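Nicotinate phosphoribosyltransferase (PDB 2IM5) probably catalyses the ATP-dependent formation of nicotinate mononucleotide from nicotinate and 5-phosphoribosyl 1-diphosphate, the step that brings nicotinate into NAD biosynthesis. Local coordinates at residues E146-K151 against D181-Y186; V175-T180 against A200-L205; Y223-A228 against M386-I391; Y252-F257 against L368-G373. All coordinates share one frame; numbering follows the deposited sequence.

Contact 1. Residues E146-K151 against D181-Y186; sequences EVTRSK and DILKQY
Thr-148 and Arg-149 of helix 141-157 pack on Ile-182, Leu-183 and Tyr-186 of helix 173-186 in a helix-helix contact on the outside of the alpha/beta core. Helix 173-186 is the connection of a beta-alpha-beta crossover, between the neighbouring parallel strands 162-164 and 191-194, and helix 141-157 lies against it. The two short axes approach to 8.5 Å at a crossing angle of -36°, running in broadly the same direction.

The inner half of the interface is aliphatic. Thr-148 presents its methyl: CG2, anti to the backbone N, sits 3.6 Å from Ile-182 CG2 and 3.7 Å from Leu-183 CG, and the threonine side chain crosses both at about a right angle. Its hydroxyl turns back along its own helix to Val-144 O. Leu-183, and Lys-151 from the other helix, also touch Leu-334, so helix 332-335 borders this side.

Toward solvent, Arg-149 lies across the Tyr-186 ring. Its CG is anti to the backbone N and stands over the ring centre in a CH-pi contact, 3.5 Å from the centroid and 3° off the normal. The chain then runs extended over the ring, and the guanidinium plane lies 18° from the ring plane, with Tyr-186 CE1 over one of its faces, toward the guanidinium rim. A salt bridge from NE to Glu-153 fixes the polar end, while Arg-149 NE lies 3.1 Å from Tyr-186 CE1.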
loop_
_atom_site.group_PDB
_atom_site.type_symbol
_atom_site.label_atom_id
_atom_site.label_comp_id
_atom_site.label_asym_id
_atom_site.label_seq_id
_atom_site.Cartn_x
_atom_site.Cartn_y
_atom_site.Cartn_z
ATOM N N GLU A 146 12.549 3.836 -23.235
ATOM C CA GLU A 146 13.370 5.034 -23.073
ATOM C C GLU A 146 13.285 5.807 -21.760
ATOM O O GLU A 146 14.311 6.074 -21.131
ATOM C CB GLU A 146 13.114 5.994 -24.238
ATOM C CG GLU A 146 13.786 5.557 -25.536
ATOM C CD GLU A 146 13.411 6.434 -26.725
ATOM O OE1 GLU A 146 13.421 7.683 -26.588
ATOM O OE2 GLU A 146 13.112 5.867 -27.801
ATOM N N VAL A 147 12.083 6.187 -21.343
ATOM C CA VAL A 147 11.956 6.945 -20.099
ATOM C C VAL A 147 12.315 6.127 -18.858
ATOM O O VAL A 147 12.849 6.666 -17.893
ATOM C CB VAL A 147 10.525 7.519 -19.912
ATOM C CG1 VAL A 147 10.166 8.405 -21.092
ATOM C CG2 VAL A 147 9.518 6.386 -19.763
ATOM N N THR A 148 12.024 4.832 -18.882
ATOM C CA THR A 148 12.330 3.983 -17.741
ATOM C C THR A 148 13.846 3.879 -17.592
ATOM O O THR A 148 14.384 3.937 -16.480
ATOM C CB THR A 148 11.715 2.577 -17.906
ATOM O OG1 THR A 148 10.307 2.700 -18.150
ATOM C CG2 THR A 148 11.933 1.752 -16.644
ATOM N N ARG A 149 14.540 3.735 -18.715
ATOM C CA ARG A 149 15.989 3.652 -18.668
ATOM C C ARG A 149 16.549 4.956 -18.104
ATOM O O ARG A 149 17.426 4.942 -17.241
ATOM C CB ARG A 149 16.573 3.396 -20.059
ATOM C CG ARG A 149 18.088 3.482 -20.062
ATOM C CD ARG A 149 18.710 3.126 -21.404
ATOM N NE ARG A 149 20.166 3.282 -21.355
ATOM C CZ ARG A 149 20.994 2.999 -22.358
ATOM N NH1 ARG A 149 20.524 2.536 -23.514
ATOM N NH2 ARG A 149 22.299 3.179 -22.201
ATOM N N SER A 150 16.030 6.083 -18.580
ATOM C CA SER A 150 16.501 7.381 -18.115
ATOM C C SER A 150 16.288 7.528 -16.622
ATOM O O SER A 150 17.177 7.984 -15.906
ATOM C CB SER A 150 15.774 8.512 -18.841
ATOM O OG SER A 150 16.008 8.438 -20.231
ATOM N N LYS A 151 15.101 7.156 -16.158
ATOM C CA LYS A 151 14.788 7.240 -14.738
ATOM C C LYS A 151 15.749 6.379 -13.918
ATOM O O LYS A 151 16.272 6.825 -12.905
ATOM C CB LYS A 151 13.346 6.793 -14.494
ATOM C CG LYS A 151 12.305 7.724 -15.091
ATOM C CD LYS A 151 10.909 7.117 -14.989
ATOM C CE LYS A 151 9.878 8.011 -15.648
ATOM N NZ LYS A 151 8.534 7.380 -15.654
ATOM N N ASP A 181 11.940 -4.853 -15.121
ATOM C CA ASP A 181 13.093 -5.462 -15.778
ATOM C C ASP A 181 14.111 -4.399 -16.186
ATOM O O ASP A 181 15.314 -4.559 -15.972
ATOM C CB ASP A 181 12.647 -6.229 -17.020
ATOM C CG ASP A 181 13.687 -7.219 -17.492
ATOM O OD1 ASP A 181 14.895 -6.932 -17.340
ATOM O OD2 ASP A 181 13.297 -8.281 -18.022
ATOM N N ILE A 182 13.622 -3.313 -16.769
ATOM C CA ILE A 182 14.488 -2.228 -17.205
ATOM C C ILE A 182 15.169 -1.534 -16.030
ATOM O O ILE A 182 16.374 -1.264 -16.063
ATOM C CB ILE A 182 13.691 -1.181 -18.009
ATOM C CG1 ILE A 182 13.120 -1.830 -19.272
ATOM C CG2 ILE A 182 14.583 -0.001 -18.362
ATOM C CD1 ILE A 182 12.151 -0.950 -20.034
ATOM N N LEU A 183 14.400 -1.235 -14.990
ATOM C CA LEU A 183 14.966 -0.564 -13.823
ATOM C C LEU A 183 16.055 -1.418 -13.182
ATOM O O LEU A 183 17.098 -0.909 -12.786
ATOM C CB LEU A 183 13.865 -0.244 -12.807
ATOM C CG LEU A 183 12.963 0.918 -13.226
ATOM C CD1 LEU A 183 11.795 1.082 -12.258
ATOM C CD2 LEU A 183 13.798 2.194 -13.265
ATOM N N LYS A 184 15.809 -2.718 -13.095
ATOM C CA LYS A 184 16.783 -3.627 -12.511
ATOM C C LYS A 184 18.082 -3.547 -13.302
ATOM O O LYS A 184 19.173 -3.614 -12.745
ATOM C CB LYS A 184 16.262 -5.064 -12.551
ATOM C CG LYS A 184 17.230 -6.064 -11.951
ATOM C CD LYS A 184 16.859 -7.496 -12.275
ATOM C CE LYS A 184 17.889 -8.461 -11.696
ATOM N NZ LYS A 184 17.558 -9.878 -11.982
ATOM N N GLN A 185 17.941 -3.392 -14.611
ATOM C CA GLN A 185 19.073 -3.326 -15.525
ATOM C C GLN A 185 19.846 -2.000 -15.490
ATOM O O GLN A 185 21.065 -1.984 -15.651
ATOM C CB GLN A 185 18.569 -3.591 -16.949
ATOM C CG GLN A 185 19.648 -3.876 -17.971
ATOM C CD GLN A 185 19.092 -4.001 -19.386
ATOM O OE1 GLN A 185 18.028 -4.595 -19.599
ATOM N NE2 GLN A 185 19.821 -3.454 -20.362
ATOM N N TYR A 186 19.152 -0.894 -15.248
ATOM C CA TYR A 186 19.809 0.410 -15.251
ATOM C C TYR A 186 19.932 1.180 -13.946
ATOM O O TYR A 186 20.734 2.112 -13.864
ATOM C CB TYR A 186 19.125 1.314 -16.280
ATOM C CG TYR A 186 19.294 0.845 -17.707
ATOM C CD1 TYR A 186 20.473 1.102 -18.413
ATOM C CD2 TYR A 186 18.283 0.138 -18.350
ATOM C CE1 TYR A 186 20.634 0.666 -19.730
ATOM C CE2 TYR A 186 18.438 -0.302 -19.661
ATOM C CZ TYR A 186 19.613 -0.033 -20.345
ATOM O OH TYR A 186 19.766 -0.463 -21.642
#

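Contact 2. Residues V175-T180 against A200-L205; sequences VEDRVT and AHKHGL
Asp-177 takes hold of Lys-202 and His-203 in a polar contact at the protein surface, where helix 173-186 passes the last turn of helix 197-203. Each carboxylate oxygen has its own partner. Asp-177 OD2 uses its syn lone pair for a salt bridge to Lys-202 NZ, short at 2.5 Å, and the lysine chain, extended beyond CG, crosses the aspartate at about a right angle. Asp-177 OD1 accepts a hydrogen bond from His-203 NE2 at 2.7 Å, bent to 144° at the hydrogen. The oxygen lies in the plane of the imidazole, but the donor stands 37° out of the carboxylate plane, the two planes being 77° apart. Lys-202 CG also covers one face of the His-203 ring, 4.1 Å above its centre. The two residues share one carboxylate, and the lysine charge would tend to keep Asp-177 ionised.

The helices precede and follow strand 191-194 along the chain, in the run of beta-alpha units that builds the parallel sheet. Helix 197-203 closes with a Schellman motif at Gly-204, whose positive phi turns the chain into Leu-205, ahead of strand 206-207. One helical turn on from Asp-177, Thr-180 supplies the apolar part: CG2 packs 3.7 Å from His-203 CD2 and, rather tightly, 3.5 Å from Leu-205 CD1. Its OG1, anti to the carbonyl carbon, bonds back to Glu-176 O.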
loop_
_atom_site.group_PDB
_atom_site.type_symbol
_atom_site.label_atom_id
_atom_site.label_comp_id
_atom_site.label_asym_id
_atom_site.label_seq_id
_atom_site.Cartn_x
_atom_site.Cartn_y
_atom_site.Cartn_z
ATOM N N VAL A 175 3.240 -4.021 -18.560
ATOM C CA VAL A 175 4.003 -2.787 -18.418
ATOM C C VAL A 175 4.826 -2.786 -17.116
ATOM O O VAL A 175 6.013 -2.445 -17.136
ATOM C CB VAL A 175 3.083 -1.554 -18.449
ATOM C CG1 VAL A 175 3.850 -0.316 -18.017
ATOM C CG2 VAL A 175 2.517 -1.367 -19.857
ATOM N N GLU A 176 4.214 -3.169 -15.992
ATOM C CA GLU A 176 4.955 -3.191 -14.729
ATOM C C GLU A 176 6.102 -4.193 -14.812
ATOM O O GLU A 176 7.193 -3.940 -14.308
ATOM C CB GLU A 176 4.054 -3.554 -13.533
ATOM C CG GLU A 176 4.856 -3.709 -12.228
ATOM C CD GLU A 176 4.013 -3.996 -10.965
ATOM O OE1 GLU A 176 2.881 -4.536 -11.067
ATOM O OE2 GLU A 176 4.513 -3.696 -9.856
ATOM N N ASP A 177 5.849 -5.324 -15.461
ATOM C CA ASP A 177 6.855 -6.369 -15.612
ATOM C C ASP A 177 8.078 -5.852 -16.366
ATOM O O ASP A 177 9.209 -5.993 -15.907
ATOM C CB ASP A 177 6.258 -7.560 -16.367
ATOM C CG ASP A 177 7.155 -8.785 -16.338
ATOM O OD1 ASP A 177 8.386 -8.636 -16.200
ATOM O OD2 ASP A 177 6.633 -9.909 -16.468
ATOM N N ARG A 178 7.846 -5.258 -17.532
ATOM C CA ARG A 178 8.940 -4.733 -18.346
ATOM C C ARG A 178 9.656 -3.569 -17.666
ATOM O O ARG A 178 10.879 -3.482 -17.710
ATOM C CB ARG A 178 8.419 -4.303 -19.722
ATOM C CG ARG A 178 9.496 -3.768 -20.661
ATOM C CD ARG A 178 10.692 -4.715 -20.738
ATOM N NE ARG A 178 11.786 -4.151 -21.524
ATOM C CZ ARG A 178 13.023 -4.644 -21.549
ATOM N NH1 ARG A 178 13.331 -5.718 -20.829
ATOM N NH2 ARG A 178 13.952 -4.064 -22.298
ATOM N N VAL A 179 8.895 -2.678 -17.042
ATOM C CA VAL A 179 9.475 -1.530 -16.350
ATOM C C VAL A 179 10.402 -1.999 -15.229
ATOM O O VAL A 179 11.481 -1.433 -15.029
ATOM C CB VAL A 179 8.373 -0.614 -15.754
ATOM C CG1 VAL A 179 8.983 0.373 -14.756
ATOM C CG2 VAL A 179 7.677 0.159 -16.878
ATOM N N THR A 180 9.975 -3.031 -14.505
ATOM C CA THR A 180 10.773 -3.587 -13.420
ATOM C C THR A 180 12.062 -4.169 -13.989
ATOM O O THR A 180 13.136 -4.001 -13.418
ATOM C CB THR A 180 10.007 -4.706 -12.686
ATOM O OG1 THR A 180 8.815 -4.158 -12.116
ATOM C CG2 THR A 180 10.867 -5.318 -11.584
ATOM N N ALA A 200 9.045 -9.630 -7.867
ATOM C CA ALA A 200 10.284 -9.684 -7.103
ATOM C C ALA A 200 10.819 -11.103 -7.276
ATOM O O ALA A 200 12.022 -11.325 -7.406
ATOM C CB ALA A 200 10.016 -9.398 -5.635
ATOM N N HIS A 201 9.900 -12.059 -7.284
ATOM C CA HIS A 201 10.243 -13.460 -7.456
ATOM C C HIS A 201 10.800 -13.659 -8.862
ATOM O O HIS A 201 11.891 -14.201 -9.046
ATOM C CB HIS A 201 8.997 -14.328 -7.272
ATOM C CG HIS A 201 9.222 -15.783 -7.550
ATOM N ND1 HIS A 201 8.196 -16.642 -7.882
ATOM C CD2 HIS A 201 10.348 -16.536 -7.523
ATOM C CE1 HIS A 201 8.680 -17.861 -8.049
ATOM N NE2 HIS A 201 9.983 -17.823 -7.837
ATOM N N LYS A 202 10.038 -13.201 -9.850
ATOM C CA LYS A 202 10.419 -13.329 -11.250
ATOM C C LYS A 202 11.751 -12.670 -11.624
ATOM O O LYS A 202 12.552 -13.257 -12.355
ATOM C CB LYS A 202 9.315 -12.757 -12.140
ATOM C CG LYS A 202 9.663 -12.750 -13.611
ATOM C CD LYS A 202 8.462 -12.408 -14.481
ATOM C CE LYS A 202 8.872 -12.367 -15.953
ATOM N NZ LYS A 202 7.712 -12.158 -16.846
ATOM N N HIS A 203 11.984 -11.461 -11.125
ATOM C CA HIS A 203 13.201 -10.734 -11.452
ATOM C C HIS A 203 14.315 -10.801 -10.414
ATOM O O HIS A 203 15.316 -10.093 -10.532
ATOM C CB HIS A 203 12.856 -9.276 -11.747
ATOM C CG HIS A 203 11.967 -9.103 -12.938
ATOM N ND1 HIS A 203 12.369 -9.411 -14.219
ATOM C CD2 HIS A 203 10.683 -8.682 -13.038
ATOM C CE1 HIS A 203 11.371 -9.189 -15.057
ATOM N NE2 HIS A 203 10.336 -8.746 -14.366
ATOM N N GLY A 204 14.142 -11.648 -9.406
ATOM C CA GLY A 204 15.161 -11.809 -8.381
ATOM C C GLY A 204 15.476 -10.546 -7.605
ATOM O O GLY A 204 16.638 -10.222 -7.375
ATOM N N LEU A 205 14.438 -9.827 -7.200
ATOM C CA LEU A 205 14.608 -8.599 -6.443
ATOM C C LEU A 205 14.083 -8.794 -5.025
ATOM O O LEU A 205 13.355 -9.744 -4.751
ATOM C CB LEU A 205 13.824 -7.464 -7.110
ATOM C CG LEU A 205 14.199 -7.082 -8.546
ATOM C CD1 LEU A 205 13.175 -6.079 -9.077
ATOM C CD2 LEU A 205 15.610 -6.486 -8.581
#

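Contact 3. Residues Y223-A228 against M386-I391; sequences YGYKMA and MNTLGI
Tyr-225, Thr-388 and Leu-389 carry this contact, with Lys-226 along its outer margin. Tyr-225, in the loop between helices 213-223 and 228-240, offers the root of its side chain rather than its ring to the leucine: CB lies 3.8 Å from Leu-389 CD2, and the same methyl lies 3.8 Å from the Tyr-225 carbonyl O. Leu-389 CG, anti to its carbonyl carbon (chi1 -61°), is set 3.9 Å from Tyr-225 CB, and CD2 is carried on from it, although the CB of this leucine does not point straight at the loop. Thr-388 comes in next to it, crossing Tyr-225 at about a right angle. Its CG2 meets Tyr-225 CB at 4.0 Å, while CB and OG1 approach ring atom CD2 obliquely.

The polar ends of both residues are engaged with helix 379-389: Thr-388 OG1 bonds to Leu-384 O one turn back, and Tyr-225 OH to Glu-381. This is the C-terminal helix of the modelled chain, and it finishes in a Schellman motif at Gly-390, with Ile-391 N bonded to Met-386 O at 2.7 Å and Gly-390 N to Asn-387 O. The contact lays the end of the modelled chain against a loop joining two helices of the barrel-like phosphoribosyltransferase domain. Tyr-252 meets the Tyr-225 ring edge-to-face, and Val-256 touches Leu-389. On the exposed side the extended chain of Lys-226 passes obliquely by Thr-388, its CG 4.2 Å from the threonine CG2 and its CE 3.9 Å from Thr-388 O.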
loop_
_atom_site.group_PDB
_atom_site.type_symbol
_atom_site.label_atom_id
_atom_site.label_comp_id
_atom_site.label_asym_id
_atom_site.label_seq_id
_atom_site.Cartn_x
_atom_site.Cartn_y
_atom_site.Cartn_z
ATOM N N TYR A 223 -10.166 -0.033 19.023
ATOM C CA TYR A 223 -9.647 0.480 20.292
ATOM C C TYR A 223 -9.828 1.972 20.559
ATOM O O TYR A 223 -9.539 2.440 21.652
ATOM C CB TYR A 223 -8.166 0.139 20.407
ATOM C CG TYR A 223 -7.895 -1.335 20.379
ATOM C CD1 TYR A 223 -8.259 -2.149 21.449
ATOM C CD2 TYR A 223 -7.303 -1.931 19.270
ATOM C CE1 TYR A 223 -8.042 -3.524 21.413
ATOM C CE2 TYR A 223 -7.081 -3.304 19.222
ATOM C CZ TYR A 223 -7.455 -4.093 20.295
ATOM O OH TYR A 223 -7.253 -5.450 20.250
ATOM N N GLY A 224 -10.301 2.722 19.574
ATOM C CA GLY A 224 -10.474 4.146 19.777
ATOM C C GLY A 224 -9.292 4.913 19.219
ATOM O O GLY A 224 -8.207 4.344 19.018
ATOM N N TYR A 225 -9.491 6.209 18.996
ATOM C CA TYR A 225 -8.455 7.066 18.426
ATOM C C TYR A 225 -7.260 7.402 19.318
ATOM O O TYR A 225 -6.133 7.479 18.837
ATOM C CB TYR A 225 -9.105 8.351 17.912
ATOM C CG TYR A 225 -10.178 8.053 16.897
ATOM C CD1 TYR A 225 -9.850 7.538 15.642
ATOM C CD2 TYR A 225 -11.527 8.215 17.212
ATOM C CE1 TYR A 225 -10.829 7.191 14.729
ATOM C CE2 TYR A 225 -12.524 7.868 16.307
ATOM C CZ TYR A 225 -12.167 7.358 15.068
ATOM O OH TYR A 225 -13.135 7.009 14.158
ATOM N N LYS A 226 -7.487 7.600 20.609
ATOM C CA LYS A 226 -6.377 7.937 21.488
ATOM C C LYS A 226 -5.256 6.898 21.490
ATOM O O LYS A 226 -4.086 7.254 21.417
ATOM C CB LYS A 226 -6.881 8.185 22.913
ATOM C CG LYS A 226 -7.632 9.508 23.060
ATOM C CD LYS A 226 -8.129 9.734 24.484
ATOM C CE LYS A 226 -8.741 11.123 24.621
ATOM N NZ LYS A 226 -9.257 11.387 25.980
ATOM N N MET A 227 -5.605 5.619 21.551
ATOM C CA MET A 227 -4.594 4.567 21.571
ATOM C C MET A 227 -4.314 3.857 20.245
ATOM O O MET A 227 -3.469 2.962 20.196
ATOM C CB MET A 227 -4.964 3.522 22.624
ATOM C CG MET A 227 -4.721 3.977 24.065
ATOM S SD MET A 227 -2.972 4.410 24.429
ATOM C CE MET A 227 -3.170 6.138 24.956
ATOM N N ALA A 228 -4.997 4.259 19.178
ATOM C CA ALA A 228 -4.823 3.616 17.867
ATOM C C ALA A 228 -3.371 3.392 17.446
ATOM O O ALA A 228 -2.945 2.241 17.265
ATOM C CB ALA A 228 -5.552 4.409 16.790
ATOM N N MET A 386 -11.756 13.703 14.971
ATOM C CA MET A 386 -11.169 15.019 15.185
ATOM C C MET A 386 -11.467 15.527 16.598
ATOM O O MET A 386 -10.561 15.992 17.289
ATOM C CB MET A 386 -11.683 16.017 14.140
ATOM C CG MET A 386 -11.232 15.680 12.724
ATOM S SD MET A 386 -11.731 16.861 11.433
ATOM C CE MET A 386 -10.367 17.890 11.373
ATOM N N ASN A 387 -12.721 15.440 17.030
ATOM C CA ASN A 387 -13.074 15.899 18.372
ATOM C C ASN A 387 -12.331 15.084 19.432
ATOM O O ASN A 387 -11.842 15.628 20.413
ATOM C CB ASN A 387 -14.590 15.798 18.606
ATOM C CG ASN A 387 -15.381 16.770 17.737
ATOM O OD1 ASN A 387 -14.927 17.885 17.481
ATOM N ND2 ASN A 387 -16.569 16.360 17.296
ATOM N N THR A 388 -12.237 13.777 19.223
ATOM C CA THR A 388 -11.562 12.902 20.173
ATOM C C THR A 388 -10.083 13.249 20.299
ATOM O O THR A 388 -9.516 13.227 21.387
ATOM C CB THR A 388 -11.677 11.419 19.742
ATOM O OG1 THR A 388 -13.060 11.043 19.684
ATOM C CG2 THR A 388 -10.937 10.514 20.731
ATOM N N LEU A 389 -9.459 13.569 19.174
ATOM C CA LEU A 389 -8.047 13.891 19.165
ATOM C C LEU A 389 -7.769 15.370 19.396
ATOM O O LEU A 389 -6.624 15.792 19.382
ATOM C CB LEU A 389 -7.429 13.442 17.841
ATOM C CG LEU A 389 -7.536 11.932 17.609
ATOM C CD1 LEU A 389 -7.126 11.580 16.183
ATOM C CD2 LEU A 389 -6.661 11.213 18.629
ATOM N N GLY A 390 -8.816 16.156 19.613
ATOM C CA GLY A 390 -8.619 17.574 19.849
ATOM C C GLY A 390 -8.182 18.333 18.610
ATOM O O GLY A 390 -7.473 19.335 18.708
ATOM N N ILE A 391 -8.599 17.863 17.440
ATOM C CA ILE A 391 -8.247 18.528 16.196
ATOM C C ILE A 391 -9.339 19.509 15.790
ATOM O O ILE A 391 -10.538 19.169 15.919
ATOM C CB ILE A 391 -8.054 17.506 15.065
ATOM C CG1 ILE A 391 -6.890 16.573 15.407
ATOM C CG2 ILE A 391 -7.814 18.223 13.744
ATOM C CD1 ILE A 391 -6.734 15.416 14.444
#

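Contact 4. Residues Y252-F257 against L368-G373; sequences YTTDVF and LSDVDG
Leu-368 begins the contact by laying CD1 3.9 Å from Tyr-252 CA, while its CG comes to the edge of the tyrosine ring, near the ring plane. The leucine CB lies beside the Thr-253 backbone, and hydrogen bonds join the main chains of Leu-368 and Thr-251. Ser-369 directs its own side chain away from the other segment but brings its carbonyl O to 3.5 Å from Thr-253 OG1. Ser-369 OG accepts from Val-371 N at 3.0 Å and 166°, an ST turn that bends the loop around Asp-370.

This loop runs from strand 363-364 of the antiparallel sheet to helix 379-389, whereas Thr-254 opens helix 254-260, which follows strand 246-248 at the edge of the parallel sheet; the contact joins the loop after one sheet's edge strand to the helix after the other's. Asp-370, its CG anti to the carbonyl carbon (chi1 -73°), makes two hydrogen bonds to Thr-254. Asp-370 OD1 accepts from Thr-254 N at 2.7 Å, nearly straight at 168°, and Asp-370 OD2 accepts from Thr-254 OG1 at 2.5 Å. Each oxygen uses its syn lone pair, and the paired bonds hold the carboxylate in a set orientation at the first turn of the helix, where Thr-253 occupies the N-cap position without a capping bond from its side chain. Asp-370 N is bonded in turn to Ser-276 OG, and Thr-254 OG1 also meets Thr-249 OG1.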
loop_
_atom_site.group_PDB
_atom_site.type_symbol
_atom_site.label_atom_id
_atom_site.label_comp_id
_atom_site.label_asym_id
_atom_site.label_seq_id
_atom_site.Cartn_x
_atom_site.Cartn_y
_atom_site.Cartn_z
ATOM N N TYR A 252 -3.979 9.529 11.538
ATOM C CA TYR A 252 -4.829 10.468 12.258
ATOM C C TYR A 252 -4.069 11.765 12.429
ATOM O O TYR A 252 -4.177 12.414 13.465
ATOM C CB TYR A 252 -5.227 9.901 13.628
ATOM C CG TYR A 252 -5.993 8.608 13.516
ATOM C CD1 TYR A 252 -7.219 8.558 12.853
ATOM C CD2 TYR A 252 -5.463 7.423 14.013
ATOM C CE1 TYR A 252 -7.893 7.360 12.681
ATOM C CE2 TYR A 252 -6.129 6.215 13.851
ATOM C CZ TYR A 252 -7.344 6.191 13.180
ATOM O OH TYR A 252 -8.002 5.001 12.995
ATOM N N THR A 253 -3.299 12.123 11.402
ATOM C CA THR A 253 -2.501 13.339 11.427
ATOM C C THR A 253 -1.152 13.062 12.079
ATOM O O THR A 253 -1.076 12.423 13.130
ATOM C CB THR A 253 -3.246 14.453 12.200
ATOM O OG1 THR A 253 -3.988 15.264 11.275
ATOM C CG2 THR A 253 -2.306 15.266 13.014
ATOM N N THR A 254 -0.087 13.540 11.445
ATOM C CA THR A 254 1.257 13.348 11.964
ATOM C C THR A 254 1.499 14.087 13.283
ATOM O O THR A 254 2.290 13.627 14.108
ATOM C CB THR A 254 2.321 13.772 10.919
ATOM O OG1 THR A 254 2.314 12.833 9.837
ATOM C CG2 THR A 254 3.716 13.783 11.535
ATOM N N ASP A 255 0.822 15.213 13.497
ATOM C CA ASP A 255 0.994 15.941 14.754
ATOM C C ASP A 255 0.513 15.086 15.927
ATOM O O ASP A 255 1.133 15.080 16.993
ATOM C CB ASP A 255 0.231 17.275 14.742
ATOM C CG ASP A 255 0.882 18.315 13.827
ATOM O OD1 ASP A 255 2.072 18.147 13.476
ATOM O OD2 ASP A 255 0.209 19.308 13.471
ATOM N N VAL A 256 -0.592 14.367 15.725
ATOM C CA VAL A 256 -1.130 13.508 16.768
ATOM C C VAL A 256 -0.156 12.347 16.992
ATOM O O VAL A 256 0.144 11.982 18.125
ATOM C CB VAL A 256 -2.511 12.953 16.373
ATOM C CG1 VAL A 256 -2.909 11.827 17.319
ATOM C CG2 VAL A 256 -3.549 14.073 16.415
ATOM N N PHE A 257 0.353 11.776 15.904
ATOM C CA PHE A 257 1.300 10.671 16.011
ATOM C C PHE A 257 2.530 11.078 16.821
ATOM O O PHE A 257 2.885 10.429 17.805
ATOM C CB PHE A 257 1.766 10.218 14.629
ATOM C CG PHE A 257 2.743 9.074 14.666
ATOM C CD1 PHE A 257 2.300 7.762 14.584
ATOM C CD2 PHE A 257 4.109 9.310 14.831
ATOM C CE1 PHE A 257 3.198 6.697 14.668
ATOM C CE2 PHE A 257 5.015 8.260 14.918
ATOM C CZ PHE A 257 4.558 6.948 14.836
ATOM N N LEU A 368 -7.299 10.597 8.315
ATOM C CA LEU A 368 -7.226 12.048 8.242
ATOM C C LEU A 368 -6.146 12.634 7.326
ATOM O O LEU A 368 -6.389 13.637 6.651
ATOM C CB LEU A 368 -7.073 12.612 9.652
ATOM C CG LEU A 368 -8.153 12.187 10.660
ATOM C CD1 LEU A 368 -7.900 12.878 11.995
ATOM C CD2 LEU A 368 -9.539 12.546 10.131
ATOM N N SER A 369 -4.968 12.020 7.297
ATOM C CA SER A 369 -3.848 12.502 6.473
ATOM C C SER A 369 -3.318 13.857 6.949
ATOM O O SER A 369 -3.916 14.500 7.809
ATOM C CB SER A 369 -4.255 12.627 5.000
ATOM O OG SER A 369 -4.635 13.959 4.683
ATOM N N ASP A 370 -2.193 14.287 6.382
ATOM C CA ASP A 370 -1.591 15.560 6.754
ATOM C C ASP A 370 -2.018 16.723 5.867
ATOM O O ASP A 370 -1.463 17.814 5.955
ATOM C CB ASP A 370 -0.064 15.461 6.746
ATOM C CG ASP A 370 0.473 14.663 7.920
ATOM O OD1 ASP A 370 -0.110 14.759 9.019
ATOM O OD2 ASP A 370 1.484 13.954 7.748
ATOM N N VAL A 371 -2.991 16.495 4.998
ATOM C CA VAL A 371 -3.468 17.571 4.144
ATOM C C VAL A 371 -4.803 18.046 4.696
ATOM O O VAL A 371 -5.761 17.276 4.771
ATOM C CB VAL A 371 -3.655 17.107 2.692
ATOM C CG1 VAL A 371 -4.215 18.254 1.857
ATOM C CG2 VAL A 371 -2.324 16.645 2.120
ATOM N N ASP A 372 -4.848 19.311 5.106
ATOM C CA ASP A 372 -6.066 19.901 5.654
ATOM C C ASP A 372 -7.253 19.679 4.727
ATOM O O ASP A 372 -7.163 19.917 3.524
ATOM C CB ASP A 372 -5.876 21.403 5.874
ATOM C CG ASP A 372 -4.916 21.714 7.007
ATOM O OD1 ASP A 372 -3.763 21.218 6.973
ATOM O OD2 ASP A 372 -5.317 22.461 7.930
ATOM N N GLY A 373 -8.361 19.215 5.294
ATOM C CA GLY A 373 -9.551 18.985 4.496
ATOM C C GLY A 373 -9.611 17.628 3.824
ATOM O O GLY A 373 -10.700 17.094 3.609
#

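Overall arrangement
Contacts 1 and 2 share helix 173-186 and touch each other, with centres 11 Å apart: contact 1 is the more buried, an aliphatic helix packing with an arginine laid over a tyrosine face at its margin, whereas contact 2 lies at the surface and depends on charge. Lys-184 joins them through a probable hydrogen bond to His-203 O. Contacts 3 and 4 form a second pair, centres 12 Å apart, meeting through Tyr-252, which touches Tyr-225, Ala-228 and Leu-389. Both are partly buried, but contact 3 is almost wholly apolar while contact 4 centres on a carboxylate at a helix start. Contacts 1 and 3 lie on opposite sides of the chain's centre, about 44 Å apart between centres.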